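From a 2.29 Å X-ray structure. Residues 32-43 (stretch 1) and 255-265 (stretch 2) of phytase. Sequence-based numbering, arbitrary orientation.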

# COMPACT_ATOMS: atom_id res chain seq x y z
N ASN A 32 -5.49 12.50 -2.18
CA ASN A 32 -4.90 12.44 -3.47
C ASN A 32 -5.02 13.79 -4.20
O ASN A 32 -6.14 14.29 -4.39
CB ASN A 32 -5.49 11.27 -4.28
CG ASN A 32 -4.64 10.93 -5.47
OD1 ASN A 32 -4.39 11.79 -6.32
ND2 ASN A 32 -4.16 9.68 -5.55
N ILE A 33 -3.87 14.34 -4.60
CA ILE A 33 -3.69 15.64 -5.26
C ILE A 33 -4.59 15.72 -6.52
O ILE A 33 -5.24 16.75 -6.78
CB ILE A 33 -2.13 15.84 -5.55
CG1 ILE A 33 -1.69 17.28 -5.92
CG2 ILE A 33 -1.63 14.94 -6.62
CD1 ILE A 33 -2.65 18.29 -5.51
N ILE A 34 -4.66 14.62 -7.28
CA ILE A 34 -5.51 14.57 -8.45
C ILE A 34 -6.93 15.05 -8.17
O ILE A 34 -7.53 15.74 -9.01
CB ILE A 34 -5.53 13.17 -9.06
CG1 ILE A 34 -4.12 12.78 -9.48
CG2 ILE A 34 -6.46 13.13 -10.27
CD1 ILE A 34 -3.99 11.37 -9.99
N ARG A 35 -7.47 14.70 -7.00
CA ARG A 35 -8.87 14.99 -6.74
C ARG A 35 -9.10 16.49 -6.57
O ARG A 35 -10.24 16.93 -6.61
CB ARG A 35 -9.46 14.14 -5.57
CG ARG A 35 -9.59 12.65 -5.96
CD ARG A 35 -10.92 11.89 -5.63
NE ARG A 35 -10.78 10.42 -5.87
CZ ARG A 35 -9.92 9.66 -5.14
NH1 ARG A 35 -9.18 10.25 -4.17
NH2 ARG A 35 -9.78 8.34 -5.34
N PHE A 36 -8.02 17.27 -6.43
CA PHE A 36 -8.13 18.72 -6.25
C PHE A 36 -7.72 19.51 -7.46
O PHE A 36 -7.76 20.76 -7.43
CB PHE A 36 -7.34 19.18 -5.03
CG PHE A 36 -7.67 18.40 -3.80
CD1 PHE A 36 -8.98 18.34 -3.35
CD2 PHE A 36 -6.70 17.66 -3.16
CE1 PHE A 36 -9.32 17.58 -2.27
CE2 PHE A 36 -7.04 16.89 -2.04
CZ PHE A 36 -8.34 16.84 -1.61
N LEU A 37 -7.33 18.79 -8.52
CA LEU A 37 -6.78 19.46 -9.72
C LEU A 37 -7.78 19.58 -10.85
O LEU A 37 -7.40 19.88 -11.97
CB LEU A 37 -5.46 18.83 -10.17
CG LEU A 37 -4.36 19.06 -9.13
CD1 LEU A 37 -3.09 18.28 -9.47
CD2 LEU A 37 -4.10 20.54 -8.99
N GLY A 38 -9.06 19.36 -10.54
CA GLY A 38 -10.15 19.71 -11.45
C GLY A 38 -10.27 18.88 -12.73
O GLY A 38 -10.85 19.34 -13.69
N GLY A 39 -9.74 17.66 -12.74
CA GLY A 39 -9.74 16.83 -13.95
C GLY A 39 -8.55 17.05 -14.86
O GLY A 39 -8.43 16.41 -15.89
N ALA A 40 -7.63 17.93 -14.49
CA ALA A 40 -6.49 18.24 -15.35
C ALA A 40 -5.36 17.25 -15.15
O ALA A 40 -4.56 17.01 -16.06
CB ALA A 40 -5.98 19.67 -15.06
N ALA A 41 -5.27 16.72 -13.93
CA ALA A 41 -4.17 15.87 -13.53
C ALA A 41 -4.46 14.42 -14.01
O ALA A 41 -5.47 14.21 -14.69
CB ALA A 41 -3.97 15.97 -12.01
N PRO A 42 -3.60 13.44 -13.71
CA PRO A 42 -3.82 12.09 -14.22
C PRO A 42 -5.17 11.45 -13.83
O PRO A 42 -5.88 11.93 -12.91
CB PRO A 42 -2.62 11.29 -13.68
CG PRO A 42 -1.53 12.37 -13.55
CD PRO A 42 -2.33 13.54 -12.98
N TYR A 43 -5.51 10.36 -14.54
CA TYR A 43 -6.68 9.57 -14.22
C TYR A 43 -6.70 9.20 -12.74
O TYR A 43 -5.65 8.89 -12.15
CB TYR A 43 -6.69 8.26 -15.03
CG TYR A 43 -7.91 7.45 -14.74
CD1 TYR A 43 -9.17 7.92 -15.07
CD2 TYR A 43 -7.81 6.21 -14.11
CE1 TYR A 43 -10.30 7.18 -14.78
CE2 TYR A 43 -8.93 5.46 -13.83
CZ TYR A 43 -10.17 5.95 -14.16
OH TYR A 43 -11.28 5.17 -13.84
N LEU A 255 -1.23 28.34 -11.45
CA LEU A 255 -0.16 27.47 -11.05
C LEU A 255 -0.72 26.13 -10.59
O LEU A 255 0.00 25.12 -10.58
CB LEU A 255 0.70 28.15 -9.98
CG LEU A 255 1.58 29.30 -10.41
CD1 LEU A 255 2.41 29.84 -9.19
CD2 LEU A 255 2.47 28.83 -11.54
N PHE A 256 -2.00 26.10 -10.23
CA PHE A 256 -2.70 24.82 -10.00
C PHE A 256 -2.76 23.97 -11.24
O PHE A 256 -2.38 22.80 -11.17
CB PHE A 256 -4.12 24.98 -9.45
CG PHE A 256 -4.16 25.48 -8.07
CD1 PHE A 256 -4.00 24.60 -7.00
CD2 PHE A 256 -4.35 26.84 -7.82
CE1 PHE A 256 -4.05 25.09 -5.68
CE2 PHE A 256 -4.40 27.33 -6.53
CZ PHE A 256 -4.25 26.45 -5.45
N GLY A 257 -3.20 24.55 -12.36
CA GLY A 257 -3.17 23.83 -13.64
C GLY A 257 -1.74 23.49 -14.05
O GLY A 257 -1.44 22.40 -14.57
N TYR A 258 -0.83 24.41 -13.81
CA TYR A 258 0.57 24.20 -14.14
C TYR A 258 1.05 22.93 -13.40
O TYR A 258 1.66 22.05 -14.00
CB TYR A 258 1.34 25.45 -13.68
CG TYR A 258 2.77 25.55 -14.15
CD1 TYR A 258 3.20 26.65 -14.93
CD2 TYR A 258 3.72 24.57 -13.79
CE1 TYR A 258 4.52 26.76 -15.34
CE2 TYR A 258 5.02 24.69 -14.19
CZ TYR A 258 5.43 25.78 -14.96
OH TYR A 258 6.74 25.87 -15.38
N CYS A 259 0.77 22.87 -12.09
CA CYS A 259 1.02 21.69 -11.28
C CYS A 259 0.41 20.42 -11.93
O CYS A 259 1.10 19.43 -12.17
CB CYS A 259 0.44 21.92 -9.87
SG CYS A 259 -0.04 20.44 -8.96
N ALA A 260 -0.89 20.49 -12.25
CA ALA A 260 -1.60 19.35 -12.84
C ALA A 260 -0.96 18.92 -14.13
O ALA A 260 -0.69 17.75 -14.31
CB ALA A 260 -3.05 19.67 -13.03
N TYR A 261 -0.68 19.89 -15.00
CA TYR A 261 0.01 19.60 -16.26
C TYR A 261 1.44 19.18 -16.17
O TYR A 261 1.83 18.31 -16.91
CB TYR A 261 -0.25 20.70 -17.30
CG TYR A 261 -1.66 20.54 -17.73
CD1 TYR A 261 -2.01 19.51 -18.58
CD2 TYR A 261 -2.66 21.33 -17.19
CE1 TYR A 261 -3.32 19.29 -18.94
CE2 TYR A 261 -3.99 21.13 -17.55
CZ TYR A 261 -4.30 20.10 -18.43
OH TYR A 261 -5.59 19.86 -18.78
N GLU A 262 2.24 19.77 -15.29
CA GLU A 262 3.61 19.32 -15.15
C GLU A 262 3.68 17.89 -14.59
O GLU A 262 4.56 17.08 -14.96
CB GLU A 262 4.38 20.26 -14.21
CG GLU A 262 5.87 19.96 -14.20
CD GLU A 262 6.66 21.06 -13.53
OE1 GLU A 262 6.28 21.47 -12.41
OE2 GLU A 262 7.66 21.51 -14.12
N LEU A 263 2.75 17.60 -13.67
CA LEU A 263 2.55 16.24 -13.20
C LEU A 263 2.25 15.29 -14.39
O LEU A 263 2.96 14.29 -14.57
CB LEU A 263 1.42 16.22 -12.14
CG LEU A 263 1.00 14.86 -11.55
CD1 LEU A 263 2.16 14.17 -10.82
CD2 LEU A 263 -0.13 15.13 -10.56
N ASN A 264 1.25 15.62 -15.21
CA ASN A 264 0.97 14.84 -16.43
C ASN A 264 2.22 14.67 -17.28
O ASN A 264 2.58 13.57 -17.69
CB ASN A 264 -0.07 15.54 -17.30
CG ASN A 264 -1.43 15.48 -16.73
OD1 ASN A 264 -1.65 14.85 -15.70
ND2 ASN A 264 -2.37 16.14 -17.39
N VAL A 265 2.90 15.77 -17.53
CA VAL A 265 3.99 15.76 -18.49
C VAL A 265 5.26 15.11 -17.97
O VAL A 265 5.90 14.34 -18.68
CB VAL A 265 4.26 17.18 -19.03
CG1 VAL A 265 5.58 17.21 -19.83
CG2 VAL A 265 3.06 17.63 -19.89

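Stretch 2 is helical throughout, with i to i+4 backbone bonds such as Ala260 N to Phe256 O at 3.0 Å and Asn264 N to Ala260 O at 3.0 Å. Stretch 1 is an irregular segment laid against one side of this helix, and the two together bury 448 Å² counted over both surfaces. The backbones come closest around Ala41 and Ala260, whose CA atoms lie 4.4 Å apart, a spacing that small side chains permit.

At the start of stretch 1, Asn32 makes no contact with the helix but organizes its own segment: its OD1 accepts a hydrogen bond from Ile34 N (3.0 Å), and its O accepts one from Arg35 N (3.0 Å). Ile33 follows with its CA-to-CB bond directed toward the helix, and its CG2 reaches Leu263 CD2 at 4.2 Å, a loose apolar contact.

Leu37 is a major apolar anchor, with 67 Å² covered by the helix. Its CA-to-CB bond points sideways, but with chi1 m and chi2 t the end of the side chain comes nearer. The closest pairs place Leu37 CD1 3.8 Å from both Cys259 SG and Ala260 CB, and Leu37 CD2 3.6 Å from Phe256 O, a van der Waals approach to a carbonyl already engaged within the helix.

Leu37 also opens a type I' turn, closed by Ala40 N bonding to Leu37 O at 3.2 Å. Gly38 and Gly39 occupy its corners with phi values of 70° and 88°. Positive phi favours glycine at both, and at Gly39 a CB would be jammed against the carbonyl O of Gly38. Neither glycine touches the helix.

The turn delivers Ala40 to the interface, with 72 Å² covered. The CA-to-CB bond of Ala40 points toward the helix, and Ala40 CB meets Ala260 CB at 3.6 Å and Tyr261 CE2 at 3.5 Å. Ala40 O lies over one face of the Tyr261 ring and accepts the one hydrogen bond between the stretches, from Asn264 ND2 (2.7 Å, N-H...O angle 145°). The short, moderately bent bond ties a loop carbonyl to a helix side chain.

Ala41 continues the close approach: its CB is 3.9 Å from Ala260 CB and 4.2 Å from Leu263 CD2. At Pro42, the ring CD packs 3.6 Å from Leu263 CD2 and 3.1 Å from Asn264 OD1. Asn264 OD1 is also 3.1 Å from Pro42 N, but the tertiary amide nitrogen has no hydrogen to share, so proximity here is not a hydrogen bond. Tyr43 then turns its CA-to-CB bond away, ending the contact.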